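Local coordinates for protein endo-polygalacturonase (Pectobacterium carotovorum subsp. carotovorum, PDB 1BHE) that hydrolyses the alpha-1,4-galacturonosyl links of polygalacturonic acid within the chain and so helps macerate and soft-rot plant tissue, at residues N34-D37 against A41-L44; E136-A141 against L146-P151; I192-P195 against N200-G203. One frame throughout, in Å; residues are numbered along the deposited sequence.

Contact 1 (N34-D37 against A41-L44)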
# COMPACT_ATOMS: atom_id res chain seq x y z
N ASN A 34 18.08 1.92 -18.81
CA ASN A 34 18.70 3.17 -19.20
C ASN A 34 18.80 3.43 -20.69
O ASN A 34 19.27 4.52 -21.06
CB ASN A 34 20.11 3.30 -18.58
CG ASN A 34 20.07 3.40 -17.07
OD1 ASN A 34 19.03 3.63 -16.46
ND2 ASN A 34 21.24 3.24 -16.45
N ASN A 35 18.42 2.51 -21.57
CA ASN A 35 18.46 2.75 -23.00
C ASN A 35 17.17 2.27 -23.66
O ASN A 35 17.15 1.80 -24.79
CB ASN A 35 19.68 2.06 -23.63
CG ASN A 35 19.95 2.56 -25.05
OD1 ASN A 35 19.61 3.70 -25.38
ND2 ASN A 35 20.53 1.71 -25.88
N CYS A 36 16.06 2.42 -22.96
CA CYS A 36 14.75 2.00 -23.44
C CYS A 36 13.91 3.14 -23.97
O CYS A 36 13.73 4.17 -23.31
CB CYS A 36 14.02 1.30 -22.27
SG CYS A 36 12.51 0.42 -22.74
N ASP A 37 13.41 3.03 -25.20
CA ASP A 37 12.61 4.07 -25.83
C ASP A 37 11.40 4.46 -24.98
O ASP A 37 10.77 3.63 -24.33
CB ASP A 37 12.11 3.62 -27.20
CG ASP A 37 13.17 3.57 -28.28
OD1 ASP A 37 14.29 4.07 -28.10
OD2 ASP A 37 12.85 2.99 -29.36
N ALA A 41 8.84 -0.99 -22.81
CA ALA A 41 9.24 -1.62 -21.56
C ALA A 41 10.39 -2.61 -21.73
O ALA A 41 10.53 -3.20 -22.80
CB ALA A 41 8.05 -2.40 -21.00
N VAL A 42 11.16 -2.78 -20.67
CA VAL A 42 12.22 -3.79 -20.66
C VAL A 42 11.47 -5.08 -20.33
O VAL A 42 10.74 -5.09 -19.33
CB VAL A 42 13.32 -3.51 -19.63
CG1 VAL A 42 14.22 -4.71 -19.36
CG2 VAL A 42 14.16 -2.33 -20.13
N ARG A 43 11.58 -6.09 -21.18
CA ARG A 43 10.85 -7.34 -20.97
C ARG A 43 11.73 -8.41 -20.32
O ARG A 43 12.85 -8.67 -20.76
CB ARG A 43 10.31 -7.84 -22.32
CG ARG A 43 9.51 -9.13 -22.22
CD ARG A 43 8.88 -9.56 -23.54
NE ARG A 43 8.22 -10.86 -23.41
CZ ARG A 43 7.82 -11.65 -24.39
NH1 ARG A 43 7.94 -11.29 -25.66
NH2 ARG A 43 7.24 -12.82 -24.11
N LEU A 44 11.23 -9.00 -19.25
CA LEU A 44 11.92 -10.02 -18.49
C LEU A 44 11.31 -11.39 -18.80
O LEU A 44 10.19 -11.72 -18.40
CB LEU A 44 11.83 -9.70 -17.00
CG LEU A 44 12.93 -8.92 -16.30
CD1 LEU A 44 13.70 -7.94 -17.17
CD2 LEU A 44 12.36 -8.18 -15.08
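Cys36 SG is the atom on which this contact turns: it sits over the face of the Ala41-Val42 peptide, 3.8 Å from Ala41 C and 4.0 Å from Val42 N; Ala41 N, one peptide back, is 3.9 Å away. The approach is almost straight down onto the carbonyl carbon, so the sulfur meets the face of the peptide and not its rim. No hydrogen bond crosses between the two segments; the grip is van der Waals packing plus the disulfide that SG makes with Cys15.

This is the N-terminal end of the right-handed parallel beta-helix of family 28 glycosyl hydrolases. Helix 26-33 lies over that end, residues 34-37 carry the chain off the helix, and 41-44 belongs to a strand running between strands 14-19 and 64-67. Ala41 forms its backbone bonds to Ser13 and Cys15, while Val42 forms its own to Ser64 and Leu66, so the polar edges of the peptide are taken up by the chain on each flank and its face is left to the sulfur. Because Cys15 sits on the adjoining strand, the disulfide ties the loop after the helix to strand 14-19.

Torsions set both sides of the meeting. In Cys36 the sulfur swings opposite the backbone N (chi1 -169°), which carries it out from the loop and onto the strand. Val42 has CG1 opposite its own N (chi1 165°), and this puts the other branch, CG2, beside that N and next to the sulfur. Ala32 and Leu33 of the helix, with Leu18, pack around the same valine. Cys36 SG and Val42 CG2, 4.1 Å apart, are where the two side chains themselves meet.

Contact 2 (E136-A141 against L146-P151)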
# COMPACT_ATOMS: atom_id res chain seq x y z
N GLU A 136 11.81 -10.87 10.64
CA GLU A 136 12.26 -11.14 12.01
C GLU A 136 12.75 -9.89 12.73
O GLU A 136 12.77 -9.87 13.96
CB GLU A 136 13.35 -12.22 12.00
CG GLU A 136 12.74 -13.61 11.95
CD GLU A 136 13.72 -14.73 11.69
OE1 GLU A 136 14.80 -14.50 11.12
OE2 GLU A 136 13.38 -15.88 12.05
N LEU A 137 13.11 -8.82 12.02
CA LEU A 137 13.51 -7.57 12.63
C LEU A 137 12.37 -6.80 13.28
O LEU A 137 12.62 -5.95 14.15
CB LEU A 137 14.19 -6.67 11.58
CG LEU A 137 15.47 -7.19 10.93
CD1 LEU A 137 15.73 -6.47 9.61
CD2 LEU A 137 16.67 -7.03 11.85
N ALA A 138 11.12 -7.04 12.92
CA ALA A 138 9.97 -6.35 13.49
C ALA A 138 9.77 -6.66 14.97
O ALA A 138 9.59 -5.74 15.78
CB ALA A 138 8.70 -6.68 12.72
N ALA A 139 9.81 -7.94 15.34
CA ALA A 139 9.66 -8.32 16.74
C ALA A 139 10.63 -7.49 17.58
O ALA A 139 10.23 -6.77 18.49
CB ALA A 139 9.90 -9.80 16.96
N ASP A 140 11.91 -7.55 17.21
CA ASP A 140 12.95 -6.78 17.85
C ASP A 140 12.60 -5.30 17.89
O ASP A 140 12.64 -4.68 18.96
CB ASP A 140 14.28 -6.98 17.11
CG ASP A 140 15.46 -6.57 17.97
OD1 ASP A 140 15.87 -7.37 18.83
OD2 ASP A 140 15.96 -5.44 17.78
N ALA A 141 12.23 -4.72 16.75
CA ALA A 141 11.86 -3.31 16.70
C ALA A 141 10.67 -2.98 17.60
O ALA A 141 10.70 -1.96 18.29
CB ALA A 141 11.55 -2.89 15.26
N LEU A 146 11.84 0.63 18.68
CA LEU A 146 12.62 1.38 17.70
C LEU A 146 12.12 1.08 16.28
O LEU A 146 11.04 0.52 16.12
CB LEU A 146 14.11 1.09 17.83
CG LEU A 146 14.81 1.57 19.11
CD1 LEU A 146 16.11 0.83 19.33
CD2 LEU A 146 15.06 3.07 19.05
N LYS A 147 12.89 1.48 15.27
CA LYS A 147 12.47 1.30 13.89
C LYS A 147 13.37 0.33 13.12
O LYS A 147 14.59 0.38 13.22
CB LYS A 147 12.46 2.65 13.16
CG LYS A 147 11.55 3.69 13.79
CD LYS A 147 11.41 4.92 12.91
CE LYS A 147 11.53 6.20 13.71
NZ LYS A 147 12.40 7.19 13.01
N GLN A 148 12.74 -0.55 12.34
CA GLN A 148 13.51 -1.48 11.52
C GLN A 148 13.82 -0.81 10.18
O GLN A 148 13.07 0.04 9.71
CB GLN A 148 12.80 -2.81 11.30
CG GLN A 148 11.59 -2.76 10.39
CD GLN A 148 10.29 -2.73 11.17
OE1 GLN A 148 10.14 -1.86 12.04
NE2 GLN A 148 9.37 -3.63 10.89
N ASN A 149 14.95 -1.19 9.60
CA ASN A 149 15.34 -0.67 8.29
C ASN A 149 15.22 -1.83 7.32
O ASN A 149 16.05 -2.75 7.34
CB ASN A 149 16.75 -0.08 8.30
CG ASN A 149 16.85 1.11 9.23
OD1 ASN A 149 16.69 2.25 8.79
ND2 ASN A 149 17.10 0.82 10.51
N THR A 150 14.17 -1.85 6.50
CA THR A 150 13.93 -2.91 5.53
C THR A 150 13.42 -2.26 4.23
O THR A 150 12.72 -1.26 4.27
CB THR A 150 12.88 -3.93 5.98
OG1 THR A 150 11.63 -3.24 6.19
CG2 THR A 150 13.22 -4.69 7.25
N PRO A 151 13.74 -2.84 3.08
CA PRO A 151 13.33 -2.31 1.79
C PRO A 151 11.86 -2.45 1.42
O PRO A 151 11.24 -3.50 1.56
CB PRO A 151 14.17 -3.09 0.78
CG PRO A 151 14.89 -4.16 1.49
CD PRO A 151 14.59 -4.05 2.95
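The amide of Gln148 lies beneath helix residues Ala138 and Ala141, which share one of its faces. Ala138 CB comes down 3.6 Å from Gln148 NE2, with Ala138 CA almost straight above the same nitrogen at 3.8 Å. Ala141 CB stands over the oxygen end, 3.7 Å from Gln148 OE1. Against the other face, under NE2, packs the amide nitrogen of Asn200. The flat group is folded up to the helix by a chain that bends at chi2 (-100°), and its root stays close to Leu137, CB to CB 4.1 Å.

Helix 136-144 and the short strand 147-148, which pairs antiparallel with 92-93, belong to an excursion outside the coils of the beta-helix. It comes near the probable catalytic site: the Gln148 side chain is about 7 Å from that of Asp223, the predicted proton donor.

Farther along, the side chains of Leu137 and Thr150 run past one another antiparallel, with Leu137 CD1 3.9 Å from Thr150 CG2, while Thr150 OG1 turns to Asn174 ND2. Gln148 N is buried here without a partner in the model. Leu146 N donates to Ala141 O over 2.9 Å, in the carbonyl plane but bent at the hydrogen (142°).

Contact 3 (I192-P195 against N200-G203)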
# COMPACT_ATOMS: atom_id res chain seq x y z
N ILE A 192 -1.51 -8.82 -4.50
CA ILE A 192 -0.54 -8.68 -3.42
C ILE A 192 -0.76 -9.84 -2.44
O ILE A 192 -1.89 -10.04 -1.98
CB ILE A 192 -0.64 -7.34 -2.67
CG1 ILE A 192 0.03 -6.23 -3.50
CG2 ILE A 192 0.00 -7.38 -1.29
CD1 ILE A 192 -0.44 -4.84 -3.13
N LYS A 193 0.30 -10.59 -2.15
CA LYS A 193 0.18 -11.72 -1.23
C LYS A 193 1.42 -11.85 -0.34
O LYS A 193 2.52 -12.18 -0.78
CB LYS A 193 -0.10 -13.02 -1.96
CG LYS A 193 -0.37 -14.22 -1.07
CD LYS A 193 -1.54 -14.03 -0.12
CE LYS A 193 -1.72 -15.28 0.75
NZ LYS A 193 -2.98 -15.25 1.53
N THR A 194 1.20 -11.58 0.93
CA THR A 194 2.21 -11.62 1.98
C THR A 194 1.53 -12.16 3.23
O THR A 194 0.35 -11.88 3.47
CB THR A 194 2.81 -10.22 2.19
OG1 THR A 194 3.76 -9.98 1.13
CG2 THR A 194 3.52 -10.04 3.51
N PRO A 195 2.21 -13.00 4.00
CA PRO A 195 1.64 -13.61 5.18
C PRO A 195 1.03 -12.61 6.14
O PRO A 195 1.56 -11.54 6.44
CB PRO A 195 2.81 -14.36 5.81
CG PRO A 195 3.75 -14.62 4.69
CD PRO A 195 3.61 -13.44 3.75
N ASN A 200 4.43 -4.57 9.21
CA ASN A 200 4.97 -3.49 8.40
C ASN A 200 4.88 -3.75 6.91
O ASN A 200 5.79 -3.39 6.16
CB ASN A 200 6.44 -3.31 8.83
CG ASN A 200 6.97 -1.91 8.68
OD1 ASN A 200 6.29 -0.94 9.01
ND2 ASN A 200 8.20 -1.81 8.19
N THR A 201 3.82 -4.41 6.47
CA THR A 201 3.68 -4.81 5.07
C THR A 201 2.45 -4.23 4.38
O THR A 201 1.75 -4.95 3.66
CB THR A 201 3.61 -6.35 5.02
OG1 THR A 201 2.66 -6.78 6.00
CG2 THR A 201 4.97 -6.96 5.33
N ASP A 202 2.24 -2.92 4.53
CA ASP A 202 1.10 -2.27 3.87
C ASP A 202 1.12 -2.63 2.39
O ASP A 202 2.20 -2.72 1.79
CB ASP A 202 1.13 -0.76 4.02
CG ASP A 202 0.87 -0.23 5.41
OD1 ASP A 202 0.80 -1.02 6.37
OD2 ASP A 202 0.74 1.00 5.56
N GLY A 203 -0.07 -2.79 1.82
CA GLY A 203 -0.19 -3.15 0.42
C GLY A 203 0.08 -1.99 -0.51
O GLY A 203 1.11 -1.95 -1.19
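Thr201 starts at CB, 4.0 Å from the methyl CG2 of Thr194. Its own methyl, Thr201 CG2, meets Thr194 CG2 at 3.9 Å, so the methyl of Thr194 rests on the CB and methyl of Thr201, and the side chains pass at a slant. The hydroxyl, Thr201 OG1, also skirts Thr194 CG2, at 4.2 Å; held between the backbone N and the carbonyl carbon (chi1 48°), it bonds Ala198 O and Asp223 N, with a weak third bond to Gly222 N. Asp223 is the predicted proton donor: Thr201 holds its backbone and Asn200 N its carboxylate, through OD2, which probably helps to place this residue.

Thr194 keeps its polar branch out of the meeting. OG1 goes to His176 NE2 and Ser172 N; chi1 of -78° sets it beside the backbone N and leaves CG2 opposite that N, facing Thr201. The other nitrogen of the same ring, His176 ND1, bonds to Asp202 O, so one imidazole bonds to both segments.

One residue on from Asp202, Gly203 receives Ile192 CD1 over the face of its carbonyl, 3.8 Å from Gly203 O and 3.9 Å from Gly203 C.

The contact spans the end of one strand of the parallel beta-helix and the loop to the next. Ile192 and Lys193 end strand 183-193, which is flanked by 167-170, through Lys193 with Leu169 and Asn171, and by 218-220, through Ile192 with Asn218 and Ala220; residues 200-203 then lead the chain into strand 204-207, which runs between 177-180 and 226-230.

Overall arrangement
Contact 1 closes the N-terminal end of the beta-helix, its centre 28 Å from that of contact 3 and 34 Å from that of contact 2, and far from the annotated catalytic residues. Contacts 1 and 3 are both buried and both use strands of the parallel coil, but one rests on a disulfide sulfur and the other on methyls backed by a web of polar bonds. Contact 2, only partly buried, lies in a loop excursion with a helix and an antiparallel strand pair. Contacts 2 and 3 touch; contact 1 stays about 17 Å from both at the nearest atoms. Contact 3 bonds Asp223 directly, whereas contact 2 stays about 7 Å from it, side chain to side chain.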